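Local coordinates for protein alginate lyase A1-II' (Sphingomonas sp., PDB 2Z42) that probably cleaves the polysaccharide alginate by a lyase reaction, this chain being the lyase domain of a longer protein, at residues Q99-G104 / V206-S211; A202-Q207 / A216-Y221. All blocks are in the same frame, centred on the assembly; numbering follows the deposited sequence.

Interaction 2 joins the two sheets of the sandwich face to face, interaction 1 the two loops that cross from one sheet to the other; they share V206 and Q207, where strand 204-206 runs into the following loop. Interaction 2 is the core contact: strand 204-206 lies against strand 215-228 through alanines, a valine, a leucine and one asparagine, nearly all of them buried. Interaction 1, about 12 Å away between centres, sits at the loop end and is partly exposed; there the work passes to polar groups, an aspartate and one serine that grip backbone atoms, with a proline covering the last of the apolar layer. The two touch directly, since Q99 O probably accepts a hydrogen bond from I217 N and P101 packs on A216.

Interaction 1. Residues Q99-G104 / V206-S211; sequences QLPSSG and VQDNTS
D208 and S103 meet through their first torsions: CG of D208 lies opposite its backbone N (chi1 -172°), sending the carboxylate across to the 99-104 loop, while OG of S103 sits between its backbone N and carbonyl carbon (chi1 80°), facing the chain at Q207. The carboxylate then divides its two oxygens between the loops. OD1 of D208 accepts from S103 N at 2.9 Å, on its anti side and through a bent bond, 143° at the hydrogen. OD2 serves its own loop: T210 N reaches it at 2.9 Å, closing an Asx turn, and T210 OG1 meets the same oxygen at 2.7 Å on the syn side. Three donors thus fix the rotation of the group, a task for which the short, two-ended side chain of aspartate is well suited. S103 OG donates to Q207 O at 2.7 Å, coming from above the carbonyl plane, and has a second, weak bond with K105 N. Next to these polar links P101 sets the CB-CG side of its ring against both partners, CG on V206 CG2 and CB on D208 CB, each at 3.6 Å. P101 also opens a type I turn, closed by G104 N to P101 O; positive phi at G104 favours glycine. A type I beta turn facing an Asx turn here ties together two loops that each cross between the sheets of the jelly-roll sandwich.

Interaction 2. Residues A202-Q207 / A216-Y221; sequences AGNYVQ and AIAKLY. With SO4 (sulfate ion), chain C.
This is a buried face-to-face contact between the two sheets of a beta-jelly-roll sandwich, the fold of this alginate lyase family. Strands 204-206 and 216-220 run nearly antiparallel (158°), with segment axes only 7.5 Å apart, and small residues suit so close an approach. A216 and A218 point their methyls at the opposite strand: CB of A216 lies 4.0 Å from V206 CG2, and CB of A218 is 4.1 Å from N204 CB. Farther along, L220 reaches over to A202, its CD1 touching the alanine CB, and fills a wider part of the layer. G203, where the chain turns a corner, has backbone angles that would press a side chain against the preceding carbonyl. The polar exception is N204. With CG anti to the backbone N (chi1 -179°), its amide extends across the layer and turns its OD1-ND2 edge, not a face, to the A216 methyl; ND2 gives a weak, bent bond to A216 O at 2.9 Å, and its stronger partner is F51 O on the neighbouring strand 49-54. The buried ND2 thereby finds two acceptors in the second sheet. I217 and K219 alternate to the outer face, where K219 forms salt bridges with D44 and D46. Y205 points the other way, away from the layer, and its OH donates to a sulfate oxygen, O1, while receiving a bond from S64 N; the ion probably came from the crystallisation liquor. Q207 covers the tyrosine from one face: NE2 sits over the ring centre, 3.2 Å above its plane, and bonds to Y205 O at 3.0 Å.

Interaction 1. Residues Q99-G104 / V206-S211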
ATOM      1  N   GLN A  99       4.951  12.161   9.854  1.00 13.87           N
ATOM      2  CA  GLN A  99       5.798  11.752  10.961  1.00 13.22           C
ATOM      3  C   GLN A  99       6.385  10.364  10.716  1.00 12.59           C
ATOM      4  O   GLN A  99       5.697   9.460  10.229  1.00 11.60           O
ATOM      5  CB  GLN A  99       5.002  11.778  12.269  1.00 12.69           C
ATOM      6  CG  GLN A  99       5.769  11.355  13.506  1.00 13.69           C
ATOM      7  CD  GLN A  99       4.939  11.478  14.756  1.00 14.92           C
ATOM      8  OE1 GLN A  99       4.517  12.576  15.136  1.00 16.44           O
ATOM      9  NE2 GLN A  99       4.686  10.355  15.404  1.00 15.78           N
ATOM     10  N   LEU A 100       7.670  10.226  11.045  1.00 12.33           N
ATOM     11  CA  LEU A 100       8.401   8.989  10.861  1.00 11.85           C
ATOM     12  C   LEU A 100       8.729   8.308  12.191  1.00 11.43           C
ATOM     13  O   LEU A 100       8.833   8.986  13.229  1.00 11.59           O
ATOM     14  CB  LEU A 100       9.706   9.274  10.086  1.00 12.02           C
ATOM     15  CG  LEU A 100       9.496   9.670   8.631  1.00 13.28           C
ATOM     16  CD1 LEU A 100      10.783  10.315   8.072  1.00 13.63           C
ATOM     17  CD2 LEU A 100       9.096   8.457   7.806  1.00 13.11           C
ATOM     18  N   PRO A 101       8.924   6.978  12.169  1.00 11.85           N
ATOM     19  CA  PRO A 101       9.408   6.275  13.338  1.00 11.68           C
ATOM     20  C   PRO A 101      10.920   6.498  13.455  1.00 12.42           C
ATOM     21  O   PRO A 101      11.517   7.110  12.576  1.00 12.68           O
ATOM     22  CB  PRO A 101       9.146   4.816  12.984  1.00 12.11           C
ATOM     23  CG  PRO A 101       9.392   4.778  11.512  1.00 11.58           C
ATOM     24  CD  PRO A 101       8.801   6.063  11.005  1.00 11.04           C
ATOM     25  N   SER A 102      11.527   5.984  14.510  1.00 12.96           N
ATOM     26  CA  SER A 102      12.975   6.168  14.690  1.00 13.53           C
ATOM     27  C   SER A 102      13.781   5.645  13.488  1.00 13.45           C
ATOM     28  O   SER A 102      14.785   6.257  13.093  1.00 13.71           O
ATOM     29  CB  SER A 102      13.438   5.543  16.004  1.00 13.23           C
ATOM     30  OG  SER A 102      12.879   6.269  17.093  1.00 15.32           O
ATOM     31  N   SER A 103      13.326   4.545  12.884  1.00 12.53           N
ATOM     32  CA  SER A 103      14.025   3.970  11.731  1.00 12.19           C
ATOM     33  C   SER A 103      14.073   4.912  10.517  1.00 12.16           C
ATOM     34  O   SER A 103      14.908   4.720   9.621  1.00 12.69           O
ATOM     35  CB  SER A 103      13.373   2.651  11.313  1.00 12.36           C
ATOM     36  OG  SER A 103      12.201   2.904  10.533  1.00 10.84           O
ATOM     37  N   GLY A 104      13.155   5.884  10.488  1.00 11.82           N
ATOM     38  CA  GLY A 104      13.035   6.883   9.422  1.00 11.65           C
ATOM     39  C   GLY A 104      12.418   6.358   8.130  1.00 11.08           C
ATOM     40  O   GLY A 104      12.523   6.991   7.084  1.00 12.58           O
ATOM     41  N   VAL A 206       4.609   0.669   8.989  1.00  8.85           N
ATOM     42  CA  VAL A 206       5.711   1.348   9.670  1.00  9.61           C
ATOM     43  C   VAL A 206       6.948   0.444   9.773  1.00  9.18           C
ATOM     44  O   VAL A 206       6.891  -0.590  10.421  1.00  9.61           O
ATOM     45  CB  VAL A 206       5.266   1.951  11.037  1.00 10.30           C
ATOM     46  CG1 VAL A 206       4.770   0.890  12.003  1.00 12.52           C
ATOM     47  CG2 VAL A 206       6.395   2.711  11.667  1.00 11.12           C
ATOM     48  N   GLN A 207       8.064   0.824   9.124  1.00  8.72           N
ATOM     49  CA  GLN A 207       9.234  -0.073   9.063  1.00  9.42           C
ATOM     50  C   GLN A 207      10.122   0.071  10.291  1.00 10.11           C
ATOM     51  O   GLN A 207      11.323   0.380  10.177  1.00 10.35           O
ATOM     52  CB  GLN A 207      10.045   0.155   7.785  1.00  9.09           C
ATOM     53  CG  GLN A 207       9.205   0.078   6.529  1.00  8.85           C
ATOM     54  CD  GLN A 207       8.597  -1.301   6.301  1.00 10.72           C
ATOM     55  OE1 GLN A 207       9.298  -2.251   5.935  1.00 12.14           O
ATOM     56  NE2 GLN A 207       7.278  -1.419   6.513  1.00 10.35           N
ATOM     57  N   ASP A 208       9.508  -0.145  11.454  1.00 10.27           N
ATOM     58  CA  ASP A 208      10.176  -0.057  12.744  1.00 11.68           C
ATOM     59  C   ASP A 208       9.279  -0.832  13.715  1.00 11.91           C
ATOM     60  O   ASP A 208       8.058  -0.593  13.782  1.00 11.59           O
ATOM     61  CB  ASP A 208      10.333   1.420  13.138  1.00 11.08           C
ATOM     62  CG  ASP A 208      11.190   1.629  14.364  1.00 12.12           C
ATOM     63  OD1 ASP A 208      11.817   2.704  14.462  1.00 12.18           O
ATOM     64  OD2 ASP A 208      11.204   0.758  15.242  1.00 11.91           O
ATOM     65  N   ASN A 209       9.864  -1.810  14.406  1.00 13.32           N
ATOM     66  CA  ASN A 209       9.125  -2.601  15.398  1.00 14.03           C
ATOM     67  C   ASN A 209       9.752  -2.504  16.783  1.00 14.64           C
ATOM     68  O   ASN A 209       9.518  -3.339  17.644  1.00 15.58           O
ATOM     69  CB  ASN A 209       8.973  -4.073  14.953  1.00 14.67           C
ATOM     70  CG  ASN A 209      10.315  -4.777  14.686  1.00 16.97           C
ATOM     71  OD1 ASN A 209      10.345  -5.826  14.037  1.00 21.77           O
ATOM     72  ND2 ASN A 209      11.411  -4.215  15.183  1.00 15.98           N
ATOM     73  N   THR A 210      10.588  -1.489  16.980  1.00 14.82           N
ATOM     74  CA  THR A 210      11.330  -1.353  18.237  1.00 15.35           C
ATOM     75  C   THR A 210      10.471  -0.748  19.348  1.00 15.96           C
ATOM     76  O   THR A 210       9.541   0.037  19.091  1.00 15.64           O
ATOM     77  CB  THR A 210      12.604  -0.496  18.052  1.00 14.96           C
ATOM     78  OG1 THR A 210      12.238   0.847  17.708  1.00 15.34           O
ATOM     79  CG2 THR A 210      13.509  -1.076  16.962  1.00 16.78           C
ATOM     80  N   SER A 211      10.818  -1.076  20.594  1.00 16.67           N
ATOM     81  CA  SER A 211      10.117  -0.525  21.748  1.00 17.44           C
ATOM     82  C   SER A 211      10.171   0.990  21.851  1.00 16.40           C
ATOM     83  O   SER A 211       9.243   1.606  22.365  1.00 16.48           O
ATOM     84  CB  SER A 211      10.641  -1.158  23.041  1.00 17.73           C
ATOM     85  OG  SER A 211      10.241  -2.517  23.089  1.00 21.93           O
TER

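Interaction 2. Residues A202-Q207 / A216-Y221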
ATOM      1  N   ALA A 202      -2.508   0.659   0.494  1.00  6.38           N
ATOM      2  CA  ALA A 202      -2.094   2.048   0.700  1.00  6.98           C
ATOM      3  C   ALA A 202      -2.373   2.433   2.126  1.00  6.33           C
ATOM      4  O   ALA A 202      -3.436   2.117   2.652  1.00  7.74           O
ATOM      5  CB  ALA A 202      -2.803   2.992  -0.238  1.00  7.08           C
ATOM      6  N   GLY A 203      -1.422   3.129   2.745  1.00  5.90           N
ATOM      7  CA  GLY A 203      -1.596   3.578   4.133  1.00  5.87           C
ATOM      8  C   GLY A 203      -0.257   3.784   4.798  1.00  5.96           C
ATOM      9  O   GLY A 203       0.575   4.543   4.297  1.00  6.13           O
ATOM     10  N   ASN A 204      -0.038   3.101   5.919  1.00  6.18           N
ATOM     11  CA  ASN A 204       1.108   3.376   6.765  1.00  6.28           C
ATOM     12  C   ASN A 204       1.600   2.056   7.325  1.00  6.82           C
ATOM     13  O   ASN A 204       1.073   1.559   8.327  1.00  7.40           O
ATOM     14  CB  ASN A 204       0.675   4.315   7.899  1.00  6.93           C
ATOM     15  CG  ASN A 204       1.821   4.686   8.818  1.00  7.96           C
ATOM     16  OD1 ASN A 204       2.945   4.197   8.654  1.00 10.24           O
ATOM     17  ND2 ASN A 204       1.549   5.571   9.785  1.00  8.22           N
ATOM     18  N   TYR A 205       2.596   1.488   6.652  1.00  6.94           N
ATOM     19  CA  TYR A 205       3.184   0.229   7.095  1.00  7.42           C
ATOM     20  C   TYR A 205       4.556   0.610   7.666  1.00  8.61           C
ATOM     21  O   TYR A 205       5.514   0.918   6.931  1.00  8.60           O
ATOM     22  CB  TYR A 205       3.253  -0.716   5.896  1.00  8.04           C
ATOM     23  CG  TYR A 205       3.929  -2.046   6.090  1.00  8.02           C
ATOM     24  CD1 TYR A 205       3.867  -2.736   7.306  1.00 10.43           C
ATOM     25  CD2 TYR A 205       4.601  -2.644   5.017  1.00 10.43           C
ATOM     26  CE1 TYR A 205       4.488  -3.977   7.453  1.00 10.49           C
ATOM     27  CE2 TYR A 205       5.207  -3.878   5.154  1.00  9.14           C
ATOM     28  CZ  TYR A 205       5.160  -4.531   6.373  1.00 10.41           C
ATOM     29  OH  TYR A 205       5.759  -5.759   6.501  1.00 11.79           O
ATOM     30  N   VAL A 206       4.609   0.669   8.989  1.00  8.85           N
ATOM     31  CA  VAL A 206       5.711   1.348   9.670  1.00  9.61           C
ATOM     32  C   VAL A 206       6.948   0.444   9.773  1.00  9.18           C
ATOM     33  O   VAL A 206       6.891  -0.590  10.421  1.00  9.61           O
ATOM     34  CB  VAL A 206       5.266   1.951  11.037  1.00 10.30           C
ATOM     35  CG1 VAL A 206       4.770   0.890  12.003  1.00 12.52           C
ATOM     36  CG2 VAL A 206       6.395   2.711  11.667  1.00 11.12           C
ATOM     37  N   GLN A 207       8.064   0.824   9.124  1.00  8.72           N
ATOM     38  CA  GLN A 207       9.234  -0.073   9.063  1.00  9.42           C
ATOM     39  C   GLN A 207      10.122   0.071  10.291  1.00 10.11           C
ATOM     40  O   GLN A 207      11.323   0.380  10.177  1.00 10.35           O
ATOM     41  CB  GLN A 207      10.045   0.155   7.785  1.00  9.09           C
ATOM     42  CG  GLN A 207       9.205   0.078   6.529  1.00  8.85           C
ATOM     43  CD  GLN A 207       8.597  -1.301   6.301  1.00 10.72           C
ATOM     44  OE1 GLN A 207       9.298  -2.251   5.935  1.00 12.14           O
ATOM     45  NE2 GLN A 207       7.278  -1.419   6.513  1.00 10.35           N
ATOM     46  N   ALA A 216       4.376   6.535  13.398  1.00 10.32           N
ATOM     47  CA  ALA A 216       4.370   7.253  12.125  1.00  9.26           C
ATOM     48  C   ALA A 216       2.975   7.736  11.751  1.00  9.10           C
ATOM     49  O   ALA A 216       1.972   7.159  12.182  1.00  7.82           O
ATOM     50  CB  ALA A 216       4.912   6.361  11.014  1.00  8.53           C
ATOM     51  N   ILE A 217       2.931   8.780  10.930  1.00  8.53           N
ATOM     52  CA  ILE A 217       1.665   9.305  10.402  1.00  9.52           C
ATOM     53  C   ILE A 217       1.832   9.487   8.900  1.00  9.90           C
ATOM     54  O   ILE A 217       2.767  10.148   8.457  1.00  9.57           O
ATOM     55  CB  ILE A 217       1.286  10.663  11.050  1.00  9.70           C
ATOM     56  CG1 ILE A 217       1.081  10.508  12.557  1.00  9.84           C
ATOM     57  CG2 ILE A 217       0.053  11.282  10.345  1.00 10.73           C
ATOM     58  CD1 ILE A 217       0.890  11.845  13.294  1.00 10.30           C
ATOM     59  N   ALA A 218       0.927   8.892   8.132  1.00  8.74           N
ATOM     60  CA  ALA A 218       0.825   9.144   6.703  1.00  8.70           C
ATOM     61  C   ALA A 218      -0.602   9.578   6.379  1.00  8.35           C
ATOM     62  O   ALA A 218      -1.551   9.188   7.059  1.00  9.10           O
ATOM     63  CB  ALA A 218       1.221   7.905   5.900  1.00  8.98           C
ATOM     64  N   LYS A 219      -0.727  10.387   5.337  1.00  8.77           N
ATOM     65  CA  LYS A 219      -2.008  10.944   4.894  1.00  8.83           C
ATOM     66  C   LYS A 219      -2.214  10.698   3.405  1.00  8.69           C
ATOM     67  O   LYS A 219      -1.242  10.732   2.615  1.00  8.55           O
ATOM     68  CB  LYS A 219      -2.011  12.459   5.117  1.00  9.92           C
ATOM     69  CG  LYS A 219      -2.172  12.899   6.548  1.00 12.44           C
ATOM     70  CD  LYS A 219      -2.280  14.412   6.597  1.00 14.17           C
ATOM     71  CE  LYS A 219      -2.717  14.893   7.939  1.00 16.76           C
ATOM     72  NZ  LYS A 219      -2.906  16.384   7.897  1.00 15.92           N
ATOM     73  N   LEU A 220      -3.484  10.507   3.036  1.00  8.52           N
ATOM     74  CA  LEU A 220      -3.940  10.481   1.654  1.00  9.08           C
ATOM     75  C   LEU A 220      -5.031  11.523   1.393  1.00  9.23           C
ATOM     76  O   LEU A 220      -5.973  11.666   2.190  1.00  9.05           O
ATOM     77  CB  LEU A 220      -4.479   9.101   1.276  1.00  9.13           C
ATOM     78  CG  LEU A 220      -3.433   7.979   1.329  1.00  8.87           C
ATOM     79  CD1 LEU A 220      -4.133   6.643   1.106  1.00  8.18           C
ATOM     80  CD2 LEU A 220      -2.364   8.211   0.281  1.00  7.60           C
ATOM     81  N   TYR A 221      -4.898  12.212   0.266  1.00  9.47           N
ATOM     82  CA  TYR A 221      -5.863  13.236  -0.166  1.00  9.46           C
ATOM     83  C   TYR A 221      -6.769  12.718  -1.278  1.00  9.96           C
ATOM     84  O   TYR A 221      -7.829  13.296  -1.544  1.00  9.51           O
ATOM     85  CB  TYR A 221      -5.114  14.495  -0.633  1.00 10.81           C
ATOM     86  CG  TYR A 221      -4.375  15.158   0.483  1.00 10.44           C
ATOM     87  CD1 TYR A 221      -5.064  15.824   1.507  1.00 12.03           C
ATOM     88  CD2 TYR A 221      -2.980  15.093   0.557  1.00 12.49           C
ATOM     89  CE1 TYR A 221      -4.367  16.425   2.570  1.00 12.19           C
ATOM     90  CE2 TYR A 221      -2.287  15.674   1.619  1.00 14.20           C
ATOM     91  CZ  TYR A 221      -2.979  16.345   2.609  1.00 13.82           C
ATOM     92  OH  TYR A 221      -2.296  16.929   3.660  1.00 15.61           O
TER
HETATM   93  S   SO4 C 402       7.319  -7.929   4.256  1.00 60.78           S
HETATM   94  O1  SO4 C 402       6.995  -6.527   3.998  1.00 60.02           O
HETATM   95  O2  SO4 C 402       6.798  -8.333   5.560  1.00 60.98           O
HETATM   96  O3  SO4 C 402       6.728  -8.781   3.229  1.00 60.68           O
HETATM   97  O4  SO4 C 402       8.767  -8.105   4.237  1.00 60.97           O